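Local coordinates for lipoprotein (Clostridium difficile, PDB 4OTE) that probably serves as the substrate-binding lipoprotein of a methionine uptake system, holding selenomethionine in the crystal, and also binds zinc ions, at residues 212-215 against 216-220. Sequence-based numbering, arbitrary orientation.
Sequences KIKV and LQDVL
Four successive i to i+4 hydrogen bonds join K212-V215 to L216-V219 along two turns of alpha-helix: the amides of L216, Q217, D218 and V219 donate to the carbonyls of K212, I213, K214 and V215, the shortest being Q217 N to I213 O at 2.9 Å and the straightest V219 N to V215 O, 169° at the hydrogen. I213 and Q217 therefore run alongside each other; chi1 of -65° puts CG1 of I213 beside its backbone N and leaves CG2 opposite that N, 4.1 Å from Q217 NE2, while Q217 OE1 accepts a hydrogen bond from K80 N. On the exposed side K214 and D218 also run side by side. Bends at chi3 (131°) and chi4 turn the ammonium back toward the carboxylate, yet K214 NZ stays 4.2 Å from D218 OD2, beyond salt-bridge range, so any attraction is probably modest. L216 CG and V219 CG1, each beside its own backbone N, lean in van der Waals contact over the carbonyls bonded to those amides, 3.4 Å from K212 O and V215 O respectively. Inward, L216 meets strand 6-12, I213 and marginal Q217 meet strand 199-204 of the same mixed sheet, and V219 meets helix 24-29.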
# COMPACT_ATOMS: atom_id res chain seq x y z
N LYS A 212 6.37 20.91 12.13
CA LYS A 212 5.13 20.16 11.88
C LYS A 212 5.42 18.74 11.41
O LYS A 212 4.78 17.79 11.85
CB LYS A 212 4.26 20.89 10.87
CG LYS A 212 3.66 22.19 11.39
CD LYS A 212 2.76 22.85 10.36
CE LYS A 212 2.10 24.10 10.93
NZ LYS A 212 1.10 24.68 10.00
N ILE A 213 6.40 18.60 10.51
CA ILE A 213 6.79 17.29 10.00
C ILE A 213 7.46 16.50 11.13
O ILE A 213 7.23 15.30 11.29
CB ILE A 213 7.74 17.43 8.79
CG1 ILE A 213 7.00 18.08 7.62
CG2 ILE A 213 8.31 16.08 8.37
CD1 ILE A 213 5.75 17.35 7.17
N LYS A 214 8.27 17.21 11.91
CA LYS A 214 8.93 16.64 13.07
C LYS A 214 7.92 16.11 14.09
O LYS A 214 8.08 14.99 14.60
CB LYS A 214 9.80 17.72 13.70
CG LYS A 214 10.73 17.25 14.79
CD LYS A 214 11.65 18.39 15.19
CE LYS A 214 11.68 18.57 16.70
NZ LYS A 214 12.21 17.36 17.37
N VAL A 215 6.88 16.89 14.38
CA VAL A 215 5.83 16.47 15.30
C VAL A 215 5.11 15.22 14.78
O VAL A 215 4.86 14.29 15.54
CB VAL A 215 4.80 17.60 15.57
CG1 VAL A 215 3.48 17.06 16.11
CG2 VAL A 215 5.38 18.62 16.54
N LEU A 216 4.78 15.22 13.50
CA LEU A 216 4.07 14.10 12.88
C LEU A 216 4.87 12.82 12.92
O LEU A 216 4.34 11.76 13.25
CB LEU A 216 3.70 14.42 11.43
CG LEU A 216 2.49 15.33 11.19
CD1 LEU A 216 2.38 15.63 9.71
CD2 LEU A 216 1.22 14.68 11.71
N GLN A 217 6.16 12.90 12.60
CA GLN A 217 7.00 11.72 12.58
C GLN A 217 7.33 11.23 13.99
O GLN A 217 7.58 10.04 14.18
CB GLN A 217 8.27 11.95 11.75
CG GLN A 217 7.96 12.11 10.27
CD GLN A 217 9.12 11.75 9.38
OE1 GLN A 217 9.09 10.73 8.70
NE2 GLN A 217 10.15 12.58 9.38
N ASP A 218 7.31 12.14 14.97
CA ASP A 218 7.44 11.75 16.37
C ASP A 218 6.26 10.89 16.80
O ASP A 218 6.44 9.77 17.28
CB ASP A 218 7.56 12.98 17.29
CG ASP A 218 8.99 13.48 17.40
OD1 ASP A 218 9.91 12.83 16.86
OD2 ASP A 218 9.20 14.54 18.05
N VAL A 219 5.04 11.40 16.61
CA VAL A 219 3.86 10.66 17.06
C VAL A 219 3.64 9.39 16.24
O VAL A 219 3.15 8.40 16.78
CB VAL A 219 2.57 11.52 17.07
CG1 VAL A 219 2.79 12.80 17.86
CG2 VAL A 219 2.09 11.83 15.66
N LEU A 220 4.02 9.40 14.97
CA LEU A 220 3.80 8.24 14.09
C LEU A 220 4.77 7.08 14.36
O LEU A 220 4.52 5.96 13.93
CB LEU A 220 3.85 8.64 12.62
CG LEU A 220 2.55 9.20 12.05
CD1 LEU A 220 2.81 10.00 10.78
CD2 LEU A 220 1.55 8.09 11.78